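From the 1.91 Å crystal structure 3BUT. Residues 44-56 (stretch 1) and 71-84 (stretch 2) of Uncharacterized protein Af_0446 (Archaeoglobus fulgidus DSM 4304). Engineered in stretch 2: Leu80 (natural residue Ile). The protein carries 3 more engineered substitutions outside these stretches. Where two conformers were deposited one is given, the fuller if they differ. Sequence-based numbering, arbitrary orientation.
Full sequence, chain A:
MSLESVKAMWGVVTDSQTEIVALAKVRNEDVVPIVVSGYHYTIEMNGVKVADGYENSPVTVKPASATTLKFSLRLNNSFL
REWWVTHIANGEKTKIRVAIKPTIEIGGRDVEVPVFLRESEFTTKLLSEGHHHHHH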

# COMPACT_ATOMS: atom_id res chain seq x y z
N GLU A 44 1.25 0.36 14.63
CA GLU A 44 0.90 1.74 14.32
C GLU A 44 1.71 2.22 13.15
O GLU A 44 2.90 1.93 13.05
CB GLU A 44 1.10 2.66 15.53
CG GLU A 44 0.11 2.44 16.66
CD GLU A 44 0.04 3.60 17.64
OE1 GLU A 44 0.31 4.75 17.25
OE2 GLU A 44 -0.31 3.35 18.81
N MSE A 45 1.05 2.92 12.24
CA MSE A 45 1.68 3.49 11.05
C MSE A 45 1.24 4.95 10.95
O MSE A 45 0.06 5.23 10.75
CB MSE A 45 1.27 2.70 9.80
CG MSE A 45 1.66 1.22 9.83
SE MSE A 45 0.99 0.18 8.34
CE MSE A 45 2.32 0.64 6.99
N ASN A 46 2.19 5.87 11.13
CA ASN A 46 1.94 7.32 11.29
C ASN A 46 0.85 7.71 12.30
O ASN A 46 0.10 8.66 12.07
CB ASN A 46 1.64 7.99 9.95
CG ASN A 46 2.75 7.83 8.95
OD1 ASN A 46 3.94 7.81 9.30
ND2 ASN A 46 2.38 7.75 7.67
N GLY A 47 0.77 6.98 13.41
CA GLY A 47 -0.27 7.24 14.41
C GLY A 47 -1.65 6.71 14.06
O GLY A 47 -2.61 6.97 14.79
N VAL A 48 -1.77 5.97 12.96
CA VAL A 48 -2.97 5.18 12.70
C VAL A 48 -2.73 3.78 13.25
O VAL A 48 -1.75 3.13 12.89
CB VAL A 48 -3.30 5.10 11.19
CG1 VAL A 48 -4.57 4.29 10.95
CG2 VAL A 48 -3.44 6.49 10.58
N LYS A 49 -3.60 3.32 14.14
CA LYS A 49 -3.48 1.98 14.71
C LYS A 49 -4.12 0.95 13.79
O LYS A 49 -5.32 0.69 13.86
CB LYS A 49 -4.10 1.93 16.11
CG LYS A 49 -3.72 0.70 16.91
CD LYS A 49 -3.85 0.93 18.42
CE LYS A 49 -5.31 0.97 18.87
NZ LYS A 49 -5.40 1.10 20.36
N VAL A 50 -3.30 0.36 12.93
CA VAL A 50 -3.77 -0.53 11.86
C VAL A 50 -3.96 -1.99 12.32
O VAL A 50 -4.62 -2.77 11.63
CB VAL A 50 -2.86 -0.47 10.60
CG1 VAL A 50 -2.82 0.93 10.03
CG2 VAL A 50 -1.46 -0.93 10.92
N ALA A 51 -3.38 -2.34 13.47
CA ALA A 51 -3.56 -3.65 14.09
C ALA A 51 -3.53 -3.53 15.61
O ALA A 51 -2.74 -2.76 16.16
CB ALA A 51 -2.48 -4.62 13.62
N ASP A 52 -4.39 -4.30 16.26
CA ASP A 52 -4.56 -4.28 17.71
C ASP A 52 -5.30 -5.55 18.10
O ASP A 52 -6.53 -5.61 18.01
CB ASP A 52 -5.36 -3.05 18.12
CG ASP A 52 -5.58 -2.95 19.62
OD1 ASP A 52 -4.62 -3.18 20.38
OD2 ASP A 52 -6.71 -2.64 20.04
N GLY A 53 -4.56 -6.57 18.53
CA GLY A 53 -5.20 -7.85 18.83
C GLY A 53 -4.57 -8.66 19.93
O GLY A 53 -3.42 -8.42 20.32
N TYR A 54 -5.33 -9.62 20.44
CA TYR A 54 -4.84 -10.61 21.39
C TYR A 54 -5.07 -12.02 20.86
O TYR A 54 -6.18 -12.37 20.47
CB TYR A 54 -5.52 -10.47 22.76
CG TYR A 54 -4.80 -11.24 23.85
CD1 TYR A 54 -3.77 -10.64 24.58
CD2 TYR A 54 -5.13 -12.56 24.14
CE1 TYR A 54 -3.09 -11.33 25.57
CE2 TYR A 54 -4.45 -13.28 25.13
CZ TYR A 54 -3.43 -12.65 25.84
OH TYR A 54 -2.77 -13.33 26.83
N GLU A 55 -4.03 -12.86 20.88
CA GLU A 55 -4.05 -14.28 20.49
C GLU A 55 -3.89 -15.18 21.72
O GLU A 55 -3.01 -15.05 22.51
CB GLU A 55 -2.98 -14.65 19.45
CG GLU A 55 -3.44 -15.24 18.12
CD GLU A 55 -3.16 -16.74 17.94
OE1 GLU A 55 -3.94 -17.54 18.48
OE2 GLU A 55 -2.22 -17.17 17.24
N ASN A 56 -4.80 -16.12 21.88
CA ASN A 56 -4.71 -17.05 22.99
C ASN A 56 -4.15 -18.41 22.53
O ASN A 56 -4.90 -19.28 22.09
CB ASN A 56 -6.08 -17.20 23.67
CG ASN A 56 -6.05 -18.11 24.88
OD1 ASN A 56 -7.00 -18.86 25.12
ND2 ASN A 56 -4.97 -18.05 25.66
N PHE A 71 4.45 -15.67 16.54
CA PHE A 71 3.53 -14.56 16.77
C PHE A 71 2.88 -14.17 15.44
O PHE A 71 3.55 -13.76 14.49
CB PHE A 71 4.26 -13.37 17.40
CG PHE A 71 4.96 -13.71 18.70
CD1 PHE A 71 4.26 -13.73 19.90
CD2 PHE A 71 6.32 -14.00 18.72
CE1 PHE A 71 4.90 -14.05 21.10
CE2 PHE A 71 6.97 -14.31 19.90
CZ PHE A 71 6.25 -14.33 21.10
N SER A 72 1.57 -14.35 15.36
CA SER A 72 0.80 -14.02 14.18
C SER A 72 0.22 -12.63 14.34
O SER A 72 -0.65 -12.40 15.18
CB SER A 72 -0.31 -15.05 13.97
OG SER A 72 -1.09 -14.72 12.84
N LEU A 73 0.70 -11.69 13.53
CA LEU A 73 0.26 -10.31 13.60
C LEU A 73 -0.63 -10.02 12.41
O LEU A 73 -0.14 -9.97 11.28
CB LEU A 73 1.45 -9.36 13.62
CG LEU A 73 2.71 -9.77 14.40
CD1 LEU A 73 3.86 -8.83 14.08
CD2 LEU A 73 2.45 -9.81 15.90
N ARG A 74 -1.92 -9.83 12.66
CA ARG A 74 -2.89 -9.63 11.58
C ARG A 74 -3.33 -8.18 11.45
O ARG A 74 -3.63 -7.52 12.44
CB ARG A 74 -4.11 -10.54 11.77
CG ARG A 74 -3.80 -12.03 11.62
CD ARG A 74 -4.98 -12.88 12.07
NE ARG A 74 -4.57 -14.24 12.43
CZ ARG A 74 -4.13 -14.60 13.63
NH1 ARG A 74 -3.77 -15.87 13.84
NH2 ARG A 74 -4.02 -13.72 14.61
N LEU A 75 -3.37 -7.71 10.21
CA LEU A 75 -3.80 -6.35 9.90
C LEU A 75 -5.12 -6.36 9.16
O LEU A 75 -5.22 -6.89 8.05
CB LEU A 75 -2.75 -5.62 9.05
CG LEU A 75 -1.34 -5.40 9.59
CD1 LEU A 75 -0.42 -6.51 9.14
CD2 LEU A 75 -0.83 -4.08 9.07
N ASN A 76 -6.14 -5.77 9.79
CA ASN A 76 -7.40 -5.48 9.13
C ASN A 76 -7.17 -4.35 8.13
O ASN A 76 -6.68 -3.27 8.50
CB ASN A 76 -8.46 -5.09 10.18
CG ASN A 76 -9.77 -4.62 9.57
OD1 ASN A 76 -10.26 -3.54 9.90
ND2 ASN A 76 -10.36 -5.44 8.70
N ASN A 77 -7.52 -4.59 6.87
CA ASN A 77 -7.22 -3.64 5.80
C ASN A 77 -8.02 -2.35 5.85
O ASN A 77 -7.60 -1.33 5.29
CB ASN A 77 -7.38 -4.31 4.43
CG ASN A 77 -6.62 -5.62 4.33
OD1 ASN A 77 -5.45 -5.69 4.71
ND2 ASN A 77 -7.27 -6.65 3.81
N SER A 78 -9.17 -2.39 6.51
CA SER A 78 -10.02 -1.20 6.67
C SER A 78 -9.31 -0.10 7.47
O SER A 78 -9.47 1.09 7.19
CB SER A 78 -11.35 -1.57 7.33
OG SER A 78 -12.20 -0.44 7.43
N PHE A 79 -8.53 -0.50 8.48
CA PHE A 79 -7.66 0.41 9.20
C PHE A 79 -6.40 0.75 8.39
O PHE A 79 -5.78 1.78 8.62
CB PHE A 79 -7.26 -0.18 10.56
CG PHE A 79 -8.00 0.42 11.73
CD1 PHE A 79 -7.82 1.75 12.08
CD2 PHE A 79 -8.85 -0.37 12.50
CE1 PHE A 79 -8.49 2.31 13.17
CE2 PHE A 79 -9.53 0.18 13.60
CZ PHE A 79 -9.34 1.52 13.93
N LEU A 80 -6.03 -0.13 7.46
CA LEU A 80 -4.88 0.12 6.58
C LEU A 80 -5.20 1.14 5.50
O LEU A 80 -4.30 1.82 5.02
CB LEU A 80 -4.38 -1.17 5.93
CG LEU A 80 -3.12 -1.81 6.49
CD1 LEU A 80 -3.04 -3.25 6.03
CD2 LEU A 80 -1.88 -1.04 6.06
N ARG A 81 -6.48 1.24 5.13
CA ARG A 81 -6.91 2.20 4.10
C ARG A 81 -6.93 3.65 4.60
O ARG A 81 -7.00 4.59 3.79
CB ARG A 81 -8.29 1.84 3.54
CG ARG A 81 -8.32 0.62 2.63
CD ARG A 81 -9.72 0.34 2.09
NE ARG A 81 -10.71 0.09 3.15
CZ ARG A 81 -11.68 0.94 3.50
NH1 ARG A 81 -11.82 2.11 2.88
NH2 ARG A 81 -12.52 0.61 4.47
N GLU A 82 -6.90 3.85 5.91
CA GLU A 82 -6.82 5.21 6.44
C GLU A 82 -5.39 5.59 6.78
O GLU A 82 -5.12 6.74 7.12
CB GLU A 82 -7.80 5.44 7.60
CG GLU A 82 -7.68 4.50 8.78
CD GLU A 82 -8.64 4.85 9.90
OE1 GLU A 82 -9.83 5.10 9.61
OE2 GLU A 82 -8.21 4.86 11.07
N TRP A 83 -4.48 4.63 6.66
CA TRP A 83 -3.05 4.92 6.78
C TRP A 83 -2.57 5.59 5.51
O TRP A 83 -1.77 6.52 5.55
CB TRP A 83 -2.23 3.64 7.05
CG TRP A 83 -0.84 3.71 6.47
CD1 TRP A 83 0.22 4.40 6.98
CD2 TRP A 83 -0.38 3.12 5.25
NE1 TRP A 83 1.32 4.26 6.16
CE2 TRP A 83 0.98 3.48 5.09
CE3 TRP A 83 -0.98 2.31 4.27
CZ2 TRP A 83 1.74 3.07 4.00
CZ3 TRP A 83 -0.22 1.89 3.19
CH2 TRP A 83 1.13 2.27 3.07
N TRP A 84 -3.07 5.10 4.37
CA TRP A 84 -2.63 5.57 3.07
C TRP A 84 -2.65 7.09 2.91
O TRP A 84 -1.71 7.67 2.36
CB TRP A 84 -3.42 4.88 1.95
CG TRP A 84 -3.00 5.36 0.59
CD1 TRP A 84 -3.75 6.09 -0.28
CD2 TRP A 84 -1.72 5.17 -0.03
NE1 TRP A 84 -3.02 6.37 -1.41
CE2 TRP A 84 -1.77 5.81 -1.28
CE3 TRP A 84 -0.54 4.51 0.35
CZ2 TRP A 84 -0.69 5.81 -2.16
CZ3 TRP A 84 0.53 4.52 -0.52
CH2 TRP A 84 0.45 5.16 -1.76

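No hydrogen bond joins the two stretches, so the contact, which buries 637 Å² over both sides, rests on side-chain packing and one long ion pair. The strands 48-55 and 71-76 cross at 132° between their N-to-C directions, with axes approaching to 5.5 Å, and do not pair through their backbones.

Met45, a selenomethionine, packs over the face of the Trp83 five-membered ring. With chi1 m, chi2 t and chi3 p, its chain lies along the indole: SE sits 4.4 Å from the centroid of the five-membered ring of Trp83, 7° off the normal, and CE 3.9 Å from the same centroid, 20° off. Both values place the end of the side chain over the ring face, while Met45 CB touches Trp83 CD1 at 3.5 Å. Trp83 holds chi1 at 149°, between wells, in the conformation that presents this face. Met45 SE also reaches CD2 of the engineered Leu80 at 3.9 Å. The turn from Met45 to Val48 is type I', closed by Met45 N to Val48 O (2.9 Å) and Val48 N to Met45 O (3.0 Å), and it leaves both side chains pointing toward stretch 2.

Val50, in rotamer m, spreads its methyls among several partners: CG2 meets Leu75 CD2 at 3.7 Å, whereas CG1 lies 3.4 Å from Phe79 O and 4.1 Å from Trp83 CB. Phe79, chi1 -103° and off-well, carries Lys49 O over one ring face, 3.2 Å from its CD1, with Val48 CG1 at the ring edge. Ala51 CB approaches Arg74 O to 3.3 Å, a tight fit for a methyl.

At the far end, Arg74 leaves its backbone sideways, but its extended chi2 and chi3 (both t) bring the guanidinium nearer. Glu55 OE2 and Arg74 NH1, 4.0 Å apart, form a long salt bridge.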